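Local coordinates for amino acid ABC superfamily ATP binding cassette transporter, binding protein (Streptococcus pneumoniae, PDB 4H5G) that binds L-arginine and probably delivers it to an ABC transporter, as a receptor of the type II periplasmic-binding-protein fold, at residues 158-163 / 183-188; 103-108 / 136-141; 49-54 / 216-221. One frame throughout, in Å; residues are numbered along the deposited sequence. Where two conformers were deposited one is given.

Interaction 1: 158-163 / 183-188; sequences NELQAG and AGLAVA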
ATOM      1  N   ASN A 158       7.374 -14.779  -2.885  1.00 21.73           N
ATOM      2  CA  ASN A 158       8.093 -16.039  -2.683  1.00 23.36           C
ATOM      3  C   ASN A 158       7.526 -17.155  -3.549  1.00 21.16           C
ATOM      4  O   ASN A 158       8.269 -17.981  -4.071  1.00 21.80           O
ATOM      5  CB  ASN A 158       8.084 -16.468  -1.211  1.00 28.33           C
ATOM      6  CG  ASN A 158       9.059 -15.672  -0.358  1.00 38.35           C
ATOM      7  OD1 ASN A 158      10.036 -15.107  -0.857  1.00 37.47           O
ATOM      8  ND2 ASN A 158       8.795 -15.630   0.945  1.00 41.65           N
ATOM      9  N   GLU A 159       6.208 -17.175  -3.714  1.00 19.08           N
ATOM     10  CA  GLU A 159       5.592 -18.205  -4.547  1.00 20.02           C
ATOM     11  C   GLU A 159       5.901 -17.995  -6.030  1.00 21.25           C
ATOM     12  O   GLU A 159       6.085 -18.962  -6.772  1.00 21.48           O
ATOM     13  CB  GLU A 159       4.078 -18.314  -4.270  1.00 22.03           C
ATOM     14  CG  GLU A 159       3.797 -18.804  -2.849  1.00 25.33           C
ATOM     15  CD  GLU A 159       2.347 -19.235  -2.634  1.00 39.51           C
ATOM     16  OE1 GLU A 159       1.609 -19.393  -3.630  1.00 34.25           O
ATOM     17  OE2 GLU A 159       1.948 -19.412  -1.463  1.00 33.64           O
ATOM     18  N   LEU A 160       5.989 -16.735  -6.443  1.00 19.76           N
ATOM     19  CA  LEU A 160       6.445 -16.405  -7.802  1.00 18.09           C
ATOM     20  C   LEU A 160       7.876 -16.906  -8.015  1.00 18.56           C
ATOM     21  O   LEU A 160       8.177 -17.571  -9.005  1.00 20.86           O
ATOM     22  CB  LEU A 160       6.370 -14.892  -8.029  1.00 19.39           C
ATOM     23  CG  LEU A 160       7.041 -14.393  -9.315  1.00 22.10           C
ATOM     24  CD1 LEU A 160       6.301 -14.911 -10.546  1.00 28.88           C
ATOM     25  CD2 LEU A 160       7.142 -12.866  -9.354  1.00 23.81           C
ATOM     26  N   GLN A 161       8.761 -16.602  -7.073  1.00 19.25           N
ATOM     27  CA  GLN A 161      10.149 -17.082  -7.175  1.00 21.12           C
ATOM     28  C   GLN A 161      10.289 -18.604  -7.185  1.00 25.46           C
ATOM     29  O   GLN A 161      11.211 -19.152  -7.795  1.00 24.21           O
ATOM     30  CB  GLN A 161      11.002 -16.458  -6.068  1.00 22.61           C
ATOM     31  CG  GLN A 161      11.051 -14.956  -6.167  1.00 27.66           C
ATOM     32  CD  GLN A 161      11.959 -14.336  -5.145  1.00 40.93           C
ATOM     33  OE1 GLN A 161      11.678 -14.355  -3.942  1.00 39.10           O
ATOM     34  NE2 GLN A 161      13.069 -13.785  -5.616  1.00 41.31           N
ATOM     35  N   ALA A 162       9.369 -19.285  -6.510  1.00 23.03           N
ATOM     36  CA  ALA A 162       9.392 -20.749  -6.445  1.00 23.66           C
ATOM     37  C   ALA A 162       8.750 -21.398  -7.676  1.00 24.79           C
ATOM     38  O   ALA A 162       8.849 -22.606  -7.875  1.00 26.71           O
ATOM     39  CB  ALA A 162       8.729 -21.225  -5.158  1.00 24.34           C
ATOM     40  N   GLY A 163       8.085 -20.586  -8.492  1.00 23.88           N
ATOM     41  CA  GLY A 163       7.476 -21.079  -9.722  1.00 26.56           C
ATOM     42  C   GLY A 163       6.075 -21.641  -9.541  1.00 28.84           C
ATOM     43  O   GLY A 163       5.510 -22.223 -10.477  1.00 25.21           O
ATOM     44  N   ALA A 183      17.238  -9.907  -9.086  0.50 28.56           N
ATOM     45  CA  ALA A 183      17.749 -10.204 -10.431  0.50 28.20           C
ATOM     46  C   ALA A 183      16.767 -10.793 -11.460  0.50 33.25           C
ATOM     47  O   ALA A 183      16.752 -10.373 -12.620  0.50 32.54           O
ATOM     48  CB  ALA A 183      18.993 -11.092 -10.331  0.50 31.20           C
ATOM     49  N   GLY A 184      15.973 -11.777 -11.044  0.50 31.24           N
ATOM     50  CA  GLY A 184      15.184 -12.562 -11.985  0.50 32.87           C
ATOM     51  C   GLY A 184      13.781 -12.060 -12.267  0.50 32.33           C
ATOM     52  O   GLY A 184      13.004 -12.732 -12.943  0.50 28.49           O
ATOM     53  N   LEU A 185      13.479 -10.861 -11.778  1.00 28.33           N
ATOM     54  CA  LEU A 185      12.110 -10.335 -11.771  1.00 25.74           C
ATOM     55  C   LEU A 185      11.958  -9.091 -12.635  1.00 27.26           C
ATOM     56  O   LEU A 185      12.919  -8.351 -12.861  1.00 32.76           O
ATOM     57  CB  LEU A 185      11.650 -10.042 -10.341  1.00 24.65           C
ATOM     58  CG  LEU A 185      11.793 -11.255  -9.415  1.00 27.95           C
ATOM     59  CD1 LEU A 185      11.371 -10.929  -7.975  1.00 28.84           C
ATOM     60  CD2 LEU A 185      11.003 -12.441  -9.956  1.00 29.43           C
ATOM     61  N   ALA A 186      10.739  -8.862 -13.115  1.00 24.94           N
ATOM     62  CA  ALA A 186      10.472  -7.736 -13.993  1.00 24.31           C
ATOM     63  C   ALA A 186       9.004  -7.366 -13.956  1.00 24.43           C
ATOM     64  O   ALA A 186       8.173  -8.155 -13.536  1.00 23.79           O
ATOM     65  CB  ALA A 186      10.902  -8.063 -15.417  1.00 27.63           C
ATOM     66  N   VAL A 187       8.691  -6.160 -14.403  1.00 23.78           N
ATOM     67  CA  VAL A 187       7.303  -5.736 -14.511  1.00 23.28           C
ATOM     68  C   VAL A 187       6.781  -6.109 -15.898  1.00 27.65           C
ATOM     69  O   VAL A 187       7.405  -5.780 -16.904  1.00 27.42           O
ATOM     70  CB  VAL A 187       7.197  -4.227 -14.285  1.00 27.75           C
ATOM     71  CG1 VAL A 187       5.736  -3.768 -14.364  1.00 26.89           C
ATOM     72  CG2 VAL A 187       7.829  -3.850 -12.936  1.00 24.05           C
ATOM     73  N   ALA A 188       5.645  -6.806 -15.949  1.00 24.29           N
ATOM     74  CA  ALA A 188       5.041  -7.228 -17.220  1.00 24.15           C
ATOM     75  C   ALA A 188       4.609  -5.999 -18.018  1.00 25.71           C
ATOM     76  O   ALA A 188       4.342  -4.954 -17.439  1.00 27.05           O
ATOM     77  CB  ALA A 188       3.860  -8.142 -16.964  1.00 28.25           C
TER
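Leu160, on the last turn of helix 153-162, and Leu185, at the start of strand 185-187, run past each other in opposite senses, so that one methyl of each makes the contact: CD2 of Leu160 lies 3.9 Å from CD2 of Leu185. The CB of Leu160 already faces the strand, and with CG opposite the backbone N (chi1 170°) CD2 reaches Leu185. The other methyl of Leu185 meets a polar neighbour. Gln161 crosses Leu185 at about a right angle, and its amide NE2 stops 4.1 Å from Leu185 CD1, a van der Waals approach at the exposed margin of a buried leucine pair. Leu106 of strand 103-108 touches both leucines. The carbonyl O of Leu160 is gripped twice, by His108 NE2 and, at 3.1 Å, by the backbone N of Gly163. Gly163, at a positive phi of 86°, ends the helix in a Schellman motif, a turn that suits glycine. The arrangement is that of a helix end packed on the edge strand of an alpha/beta sheet, here in the second lobe of a type II periplasmic binding protein.

Interaction 2: 103-108 / 136-141; sequences ISFLVH and SMVKEQ. Unlike the reference sequence in segment 103-108: His108 (reference Arg).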
ATOM      1  N   ILE A 103      -1.372  -0.048 -11.607  1.00 18.98           N
ATOM      2  CA  ILE A 103      -1.315  -1.385 -11.041  0.50 17.58           C
ATOM      3  C   ILE A 103      -0.698  -2.312 -12.091  1.00 19.81           C
ATOM      4  O   ILE A 103      -1.024  -2.227 -13.275  1.00 22.34           O
ATOM      5  CB  ILE A 103      -2.714  -1.845 -10.604  0.50 21.98           C
ATOM      6  CG1 ILE A 103      -3.308  -0.780  -9.672  0.50 26.78           C
ATOM      7  CG2 ILE A 103      -2.645  -3.221  -9.958  0.50 20.56           C
ATOM      8  CD1 ILE A 103      -4.702  -1.039  -9.189  0.50 24.10           C
ATOM      9  N   SER A 104       0.214  -3.171 -11.644  1.00 19.68           N
ATOM     10  CA  SER A 104       1.051  -3.957 -12.541  1.00 22.64           C
ATOM     11  C   SER A 104       1.155  -5.406 -12.126  1.00 20.66           C
ATOM     12  O   SER A 104       0.774  -5.779 -11.014  1.00 20.71           O
ATOM     13  CB  SER A 104       2.466  -3.376 -12.554  1.00 24.93           C
ATOM     14  OG  SER A 104       2.459  -2.008 -12.882  1.00 31.00           O
ATOM     15  N   PHE A 105       1.719  -6.218 -13.017  1.00 20.67           N
ATOM     16  CA  PHE A 105       2.036  -7.599 -12.676  1.00 20.63           C
ATOM     17  C   PHE A 105       3.546  -7.736 -12.569  1.00 22.36           C
ATOM     18  O   PHE A 105       4.281  -7.260 -13.435  1.00 23.44           O
ATOM     19  CB  PHE A 105       1.539  -8.554 -13.769  1.00 19.82           C
ATOM     20  CG  PHE A 105       0.046  -8.682 -13.837  1.00 19.87           C
ATOM     21  CD1 PHE A 105      -0.615  -9.576 -13.021  1.00 21.51           C
ATOM     22  CD2 PHE A 105      -0.694  -7.932 -14.731  1.00 22.20           C
ATOM     23  CE1 PHE A 105      -1.991  -9.706 -13.091  1.00 24.87           C
ATOM     24  CE2 PHE A 105      -2.074  -8.055 -14.796  1.00 26.11           C
ATOM     25  CZ  PHE A 105      -2.716  -8.945 -13.978  1.00 27.50           C
ATOM     26  N   LEU A 106       4.004  -8.377 -11.502  1.00 20.46           N
ATOM     27  CA  LEU A 106       5.404  -8.759 -11.368  1.00 20.91           C
ATOM     28  C   LEU A 106       5.536 -10.179 -11.909  1.00 20.93           C
ATOM     29  O   LEU A 106       4.752 -11.063 -11.543  1.00 20.99           O
ATOM     30  CB  LEU A 106       5.811  -8.716  -9.887  1.00 17.83           C
ATOM     31  CG  LEU A 106       7.286  -8.989  -9.579  1.00 21.49           C
ATOM     32  CD1 LEU A 106       8.180  -7.839 -10.058  1.00 22.53           C
ATOM     33  CD2 LEU A 106       7.483  -9.227  -8.062  1.00 19.93           C
ATOM     34  N   VAL A 107       6.512 -10.392 -12.798  1.00 20.50           N
ATOM     35  CA  VAL A 107       6.752 -11.697 -13.414  1.00 20.45           C
ATOM     36  C   VAL A 107       8.253 -12.006 -13.438  1.00 21.75           C
ATOM     37  O   VAL A 107       9.077 -11.174 -13.069  1.00 25.20           O
ATOM     38  CB  VAL A 107       6.220 -11.751 -14.875  1.00 22.78           C
ATOM     39  CG1 VAL A 107       4.693 -11.601 -14.922  1.00 22.77           C
ATOM     40  CG2 VAL A 107       6.915 -10.676 -15.758  1.00 23.52           C
ATOM     41  N   HIS A 108       8.595 -13.207 -13.880  1.00 22.35           N
ATOM     42  CA  HIS A 108       9.993 -13.539 -14.140  1.00 22.41           C
ATOM     43  C   HIS A 108      10.465 -12.760 -15.358  1.00 25.17           C
ATOM     44  O   HIS A 108       9.710 -12.590 -16.324  1.00 27.52           O
ATOM     45  CB  HIS A 108      10.153 -15.039 -14.387  1.00 20.77           C
ATOM     46  CG  HIS A 108      10.014 -15.870 -13.153  1.00 29.16           C
ATOM     47  ND1 HIS A 108      11.065 -16.106 -12.291  1.00 28.88           N
ATOM     48  CD2 HIS A 108       8.946 -16.515 -12.629  1.00 29.09           C
ATOM     49  CE1 HIS A 108      10.648 -16.867 -11.294  1.00 25.90           C
ATOM     50  NE2 HIS A 108       9.364 -17.127 -11.472  1.00 30.23           N
ATOM     51  N   SER A 136      -9.281  -7.785  -6.437  0.50 21.31           N
ATOM     52  CA  SER A 136     -10.623  -7.594  -6.993  0.50 23.27           C
ATOM     53  C   SER A 136     -10.581  -7.485  -8.508  0.50 23.46           C
ATOM     54  O   SER A 136     -11.437  -8.022  -9.206  0.50 25.01           O
ATOM     55  CB  SER A 136     -11.278  -6.339  -6.406  0.50 24.63           C
ATOM     56  OG  SER A 136     -11.515  -6.478  -5.021  0.50 28.39           O
ATOM     57  N   MET A 137      -9.581  -6.770  -9.006  1.00 22.54           N
ATOM     58  CA  MET A 137      -9.426  -6.548 -10.442  1.00 21.60           C
ATOM     59  C   MET A 137      -9.228  -7.856 -11.187  1.00 23.41           C
ATOM     60  O   MET A 137      -9.800  -8.071 -12.255  1.00 27.74           O
ATOM     61  CB  MET A 137      -8.247  -5.598 -10.696  1.00 21.00           C
ATOM     62  CG  MET A 137      -8.526  -4.178 -10.240  1.00 23.30           C
ATOM     63  SD  MET A 137      -7.049  -3.162 -10.371  1.00 25.76           S
ATOM     64  CE  MET A 137      -6.888  -3.049 -12.158  1.00 27.03           C
ATOM     65  N   VAL A 138      -8.420  -8.746 -10.625  1.00 23.14           N
ATOM     66  CA  VAL A 138      -8.221 -10.046 -11.264  1.00 24.69           C
ATOM     67  C   VAL A 138      -9.520 -10.855 -11.275  1.00 28.68           C
ATOM     68  O   VAL A 138      -9.888 -11.438 -12.298  1.00 27.73           O
ATOM     69  CB  VAL A 138      -7.096 -10.850 -10.586  1.00 20.38           C
ATOM     70  CG1 VAL A 138      -7.022 -12.259 -11.186  1.00 26.53           C
ATOM     71  CG2 VAL A 138      -5.750 -10.141 -10.760  1.00 20.92           C
ATOM     72  N   LYS A 139     -10.215 -10.883 -10.139  1.00 24.09           N
ATOM     73  CA  LYS A 139     -11.490 -11.607 -10.049  1.00 24.91           C
ATOM     74  C   LYS A 139     -12.510 -11.104 -11.056  1.00 32.36           C
ATOM     75  O   LYS A 139     -13.269 -11.893 -11.623  1.00 32.39           O
ATOM     76  CB  LYS A 139     -12.089 -11.507  -8.640  1.00 31.54           C
ATOM     77  CG  LYS A 139     -11.341 -12.286  -7.571  1.00 33.99           C
ATOM     78  CD  LYS A 139     -12.103 -12.259  -6.247  1.00 40.64           C
ATOM     79  CE  LYS A 139     -11.339 -12.976  -5.140  1.00 49.42           C
ATOM     80  NZ  LYS A 139     -12.040 -12.857  -3.825  1.00 46.97           N
ATOM     81  N   GLU A 140     -12.521  -9.793 -11.275  1.00 31.91           N
ATOM     82  CA  GLU A 140     -13.488  -9.170 -12.182  1.00 31.88           C
ATOM     83  C   GLU A 140     -13.110  -9.273 -13.650  1.00 38.06           C
ATOM     84  O   GLU A 140     -13.953  -9.564 -14.494  1.00 33.84           O
ATOM     85  CB  GLU A 140     -13.641  -7.684 -11.861  1.00 33.85           C
ATOM     86  CG  GLU A 140     -14.331  -7.348 -10.574  1.00 50.56           C
ATOM     87  CD  GLU A 140     -14.715  -5.883 -10.541  1.00 66.48           C
ATOM     88  OE1 GLU A 140     -15.336  -5.421 -11.520  1.00 75.30           O
ATOM     89  OE2 GLU A 140     -14.374  -5.189  -9.563  1.00 67.43           O
ATOM     90  N   GLN A 141     -11.844  -9.008 -13.953  1.00 32.38           N
ATOM     91  CA  GLN A 141     -11.421  -8.863 -15.342  1.00 38.96           C
ATOM     92  C   GLN A 141     -10.814 -10.142 -15.895  1.00 35.50           C
ATOM     93  O   GLN A 141     -10.762 -10.342 -17.104  1.00 36.83           O
ATOM     94  CB  GLN A 141     -10.456  -7.681 -15.491  1.00 35.76           C
ATOM     95  CG  GLN A 141     -11.034  -6.352 -15.007  1.00 39.67           C
ATOM     96  CD  GLN A 141     -10.133  -5.171 -15.323  1.00 38.00           C
ATOM     97  OE1 GLN A 141      -9.504  -5.116 -16.384  1.00 41.24           O
ATOM     98  NE2 GLN A 141     -10.055  -4.226 -14.392  1.00 32.87           N
TER
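Ile103 and Phe105 meet Met137 and Val138 in a fully buried, apolar contact between a strand and a helix: strand 103-108 belongs to the five-stranded mixed sheet of the second lobe, and helix 133-141 lies over one of its faces. No hydrogen bond passes between the two segments, and the contact consists of two separate meetings of side chains. In the first, Ile103 and Met137 reach for each other tip to tip. An extended Ile103 (chi2 178°) carries CD1 outward from the strand, while Met137 bends at its last torsion (chi3 70°) and presents its sulfur to it. CD1 of Ile103 comes to 3.4 Å from SD of Met137, and to 4.2 Å from the terminal CE. Ile103 was modelled in two conformers, so the closeness of the sulfur contact is doubtful. The second meeting is looser: CE1 of the Phe105 ring is 4.4 Å from CG2 of Val138, which approaches the ring obliquely. His169, on the strand between 103-108 and 125-129, links the two meetings, since it stacks on the Phe105 ring and also touches Ile103 and Val138. Leu192 and Met194, from the loop beyond strand 185-187, pack on Met137 and Ile103 respectively. Ile103 lies about 6 Å from the bound arginine at the nearest approach of its side chain, which places this end of the contact close to the ligand. Helix 133-141 makes the beta-alpha-beta crossover between the parallel strands 125-129 and 146-150, and strand 103-108 is the one antiparallel member of the sheet; that combination is characteristic of the type II periplasmic-binding-protein fold.

Interaction 3: 49-54 / 216-221; sequences ADELGV and DKVIQK. With EDO (1,2-ethanediol), chain K.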
ATOM      1  N   ALA A  49       1.985  13.192  12.585  1.00 19.04           N
ATOM      2  CA  ALA A  49       2.216  13.147  14.035  1.00 19.07           C
ATOM      3  C   ALA A  49       2.934  14.405  14.487  1.00 23.67           C
ATOM      4  O   ALA A  49       2.568  15.000  15.502  1.00 21.48           O
ATOM      5  CB  ALA A  49       3.017  11.882  14.425  1.00 19.53           C
ATOM      6  N   ASP A  50       3.948  14.824  13.726  1.00 19.73           N
ATOM      7  CA  ASP A  50       4.693  16.048  14.041  1.00 22.91           C
ATOM      8  C   ASP A  50       3.807  17.289  14.019  1.00 19.66           C
ATOM      9  O   ASP A  50       3.943  18.180  14.852  1.00 21.91           O
ATOM     10  CB  ASP A  50       5.872  16.252  13.058  1.00 27.42           C
ATOM     11  CG  ASP A  50       6.995  15.243  13.255  1.00 31.31           C
ATOM     12  OD1 ASP A  50       7.018  14.555  14.289  1.00 27.16           O
ATOM     13  OD2 ASP A  50       7.869  15.149  12.363  1.00 30.24           O
ATOM     14  N   GLU A  51       2.911  17.352  13.045  1.00 19.20           N
ATOM     15  CA  GLU A  51       2.003  18.496  12.938  1.00 22.40           C
ATOM     16  C   GLU A  51       1.101  18.562  14.167  1.00 22.49           C
ATOM     17  O   GLU A  51       0.823  19.645  14.680  1.00 25.92           O
ATOM     18  CB  GLU A  51       1.151  18.383  11.667  1.00 24.94           C
ATOM     19  CG  GLU A  51       0.343  19.628  11.333  1.00 23.00           C
ATOM     20  CD  GLU A  51       1.207  20.753  10.776  1.00 38.23           C
ATOM     21  OE1 GLU A  51       2.168  20.472  10.038  1.00 52.63           O
ATOM     22  OE2 GLU A  51       0.932  21.923  11.083  1.00 51.50           O
ATOM     23  N   LEU A  52       0.666  17.397  14.647  1.00 19.08           N
ATOM     24  CA  LEU A  52      -0.230  17.315  15.810  1.00 20.96           C
ATOM     25  C   LEU A  52       0.511  17.486  17.127  1.00 22.52           C
ATOM     26  O   LEU A  52      -0.111  17.703  18.172  1.00 24.32           O
ATOM     27  CB  LEU A  52      -0.978  15.981  15.813  1.00 19.15           C
ATOM     28  CG  LEU A  52      -2.071  15.873  14.749  1.00 22.92           C
ATOM     29  CD1 LEU A  52      -2.504  14.420  14.570  1.00 22.34           C
ATOM     30  CD2 LEU A  52      -3.274  16.751  15.122  1.00 21.10           C
ATOM     31  N   GLY A  53       1.836  17.366  17.071  1.00 24.09           N
ATOM     32  CA  GLY A  53       2.678  17.488  18.255  1.00 23.56           C
ATOM     33  C   GLY A  53       2.659  16.253  19.145  1.00 28.89           C
ATOM     34  O   GLY A  53       2.758  16.372  20.361  1.00 24.82           O
ATOM     35  N   VAL A  54       2.527  15.072  18.538  1.00 23.39           N
ATOM     36  CA  VAL A  54       2.466  13.811  19.296  1.00 23.31           C
ATOM     37  C   VAL A  54       3.429  12.769  18.736  1.00 25.89           C
ATOM     38  O   VAL A  54       3.963  12.928  17.633  1.00 22.08           O
ATOM     39  CB  VAL A  54       1.039  13.213  19.310  1.00 20.12           C
ATOM     40  CG1 VAL A  54       0.047  14.180  19.960  1.00 23.01           C
ATOM     41  CG2 VAL A  54       0.580  12.839  17.887  1.00 19.38           C
ATOM     42  N   ASP A 216      -5.227  16.425   5.739  1.00 17.40           N
ATOM     43  CA  ASP A 216      -5.266  17.042   4.404  1.00 17.92           C
ATOM     44  C   ASP A 216      -4.264  18.180   4.280  1.00 21.56           C
ATOM     45  O   ASP A 216      -3.647  18.377   3.228  1.00 17.95           O
ATOM     46  CB  ASP A 216      -6.690  17.550   4.086  1.00 19.60           C
ATOM     47  CG  ASP A 216      -7.671  16.420   3.772  1.00 22.08           C
ATOM     48  OD1 ASP A 216      -7.230  15.270   3.568  1.00 20.71           O
ATOM     49  OD2 ASP A 216      -8.886  16.695   3.704  1.00 21.41           O
ATOM     50  N   LYS A 217      -4.108  18.942   5.354  1.00 20.50           N
ATOM     51  CA  LYS A 217      -3.181  20.073   5.328  1.00 18.91           C
ATOM     52  C   LYS A 217      -1.755  19.567   5.137  1.00 18.51           C
ATOM     53  O   LYS A 217      -0.986  20.099   4.323  1.00 19.34           O
ATOM     54  CB  LYS A 217      -3.292  20.876   6.628  1.00 19.92           C
ATOM     55  CG  LYS A 217      -2.224  21.939   6.787  1.00 24.83           C
ATOM     56  CD  LYS A 217      -2.292  22.543   8.182  1.00 28.23           C
ATOM     57  CE  LYS A 217      -1.144  23.505   8.405  1.00 34.64           C
ATOM     58  NZ  LYS A 217      -1.297  24.699   7.533  1.00 36.31           N
ATOM     59  N   VAL A 218      -1.405  18.523   5.882  1.00 14.75           N
ATOM     60  CA  VAL A 218      -0.058  17.954   5.770  1.00 18.28           C
ATOM     61  C   VAL A 218       0.167  17.369   4.377  1.00 19.25           C
ATOM     62  O   VAL A 218       1.210  17.609   3.750  1.00 19.04           O
ATOM     63  CB  VAL A 218       0.172  16.885   6.848  1.00 16.40           C
ATOM     64  CG1 VAL A 218       1.512  16.171   6.632  1.00 21.25           C
ATOM     65  CG2 VAL A 218       0.144  17.548   8.228  1.00 16.41           C
ATOM     66  N   ILE A 219      -0.816  16.619   3.886  1.00 17.03           N
ATOM     67  CA  ILE A 219      -0.698  15.991   2.558  1.00 15.12           C
ATOM     68  C   ILE A 219      -0.607  17.025   1.445  1.00 20.79           C
ATOM     69  O   ILE A 219       0.181  16.875   0.502  1.00 19.00           O
ATOM     70  CB  ILE A 219      -1.865  15.015   2.278  1.00 16.45           C
ATOM     71  CG1 ILE A 219      -1.695  13.753   3.125  1.00 15.78           C
ATOM     72  CG2 ILE A 219      -1.917  14.624   0.798  1.00 19.33           C
ATOM     73  CD1 ILE A 219      -2.911  12.851   3.076  1.00 19.83           C
ATOM     74  N   GLN A 220      -1.392  18.088   1.547  1.00 17.03           N
ATOM     75  CA  GLN A 220      -1.349  19.109   0.494  1.00 18.91           C
ATOM     76  C   GLN A 220       0.032  19.746   0.445  1.00 21.85           C
ATOM     77  O   GLN A 220       0.573  20.036  -0.629  1.00 19.31           O
ATOM     78  CB  GLN A 220      -2.432  20.182   0.693  1.00 17.79           C
ATOM     79  CG  GLN A 220      -2.586  21.096  -0.531  1.00 26.33           C
ATOM     80  CD  GLN A 220      -3.021  20.343  -1.802  1.00 43.23           C
ATOM     81  OE1 GLN A 220      -4.188  19.956  -1.938  1.00 36.08           O
ATOM     82  NE2 GLN A 220      -2.077  20.135  -2.735  1.00 33.68           N
ATOM     83  N   LYS A 221       0.617  19.965   1.615  1.00 17.54           N
ATOM     84  CA  LYS A 221       1.956  20.555   1.668  1.00 20.24           C
ATOM     85  C   LYS A 221       3.002  19.607   1.073  1.00 18.87           C
ATOM     86  O   LYS A 221       3.898  20.035   0.334  1.00 18.84           O
ATOM     87  CB  LYS A 221       2.292  20.907   3.116  1.00 21.28           C
ATOM     88  CG  LYS A 221       3.757  21.125   3.378  1.00 30.31           C
ATOM     89  CD  LYS A 221       4.150  22.539   3.106  1.00 51.13           C
ATOM     90  CE  LYS A 221       5.285  22.936   4.035  1.00 60.03           C
ATOM     91  NZ  LYS A 221       5.456  24.414   4.052  1.00 61.90           N
TER
HETATM   92  C1  EDO K 309       2.008  25.624  10.202  1.00 64.73           C
HETATM   93  O1  EDO K 309       1.271  24.658  10.966  1.00 60.87           O
HETATM   94  C2  EDO K 309       1.636  25.567   8.725  1.00 60.53           C
HETATM   95  O2  EDO K 309       0.739  26.635   8.386  1.00 56.79           O
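Two helices of the first lobe, 40-52 and 209-225, pack together where Glu51 meets Val218 and Lys217. The first helix ends here in a Schellman motif: Gly53 has positive phi, Val54 N bonds to Ala49 O at 3.0 Å, and a weak bond runs from Gly53 N to Asp50 O. Within that last turn, the aliphatic part of Glu51 slides past Val218 in the opposite sense, and the valine methyl CG2 touches both CB and CG of Glu51 at 3.7 Å. Val218 is buried, with Ala47 and Ile48 of the first helix also against it. The bend of Glu51 at chi2 (74°) keeps OE1 near the valine methyl and puts OE2 on the side of Lys217; the side chains of Glu51 and Lys217 cross at about a right angle. OE2 of Glu51 comes within 3.7 Å of Lys217 CE, yet stays 5.0 Å from NZ, so the opposite charges make no salt bridge. Lys217 instead bends at its end (chi4 67°), and 1,2-ethanediol, probably from the crystallisation liquor, spans the two groups: its O1 donates to Glu51 OE2 at 2.8 Å, and Lys217 NZ gives a weak bond to its O2 at 2.9 Å. Apolar methyl and methylene contacts therefore join the helices directly, while the charged ends attract probably only modestly, across a small bridging molecule that may merely stand in for solvent.

Overall arrangement
Interactions 1 and 2 share the second-lobe sheet, whose strands 103-108 and 185-187 are neighbours. Their centres lie 14 Å apart, and they touch through probable hydrogen bonds (Ala186 N to Val107 O, His108 NE2 to Leu160 O) and through packing on Leu106. They load different faces of that sheet, helix 133-141 packing on one and the end of helix 153-162 on the other. Interaction 2 is core and apolar and sits nearer the arginine pocket; interaction 1 is a leucine pair with a polar, exposed fringe. Interaction 3 stands apart in the first lobe, its centre 38 and 34 Å from theirs, and there a buried valine gives way to surface charges loosely bridged by a diol probably from the crystallisation liquor.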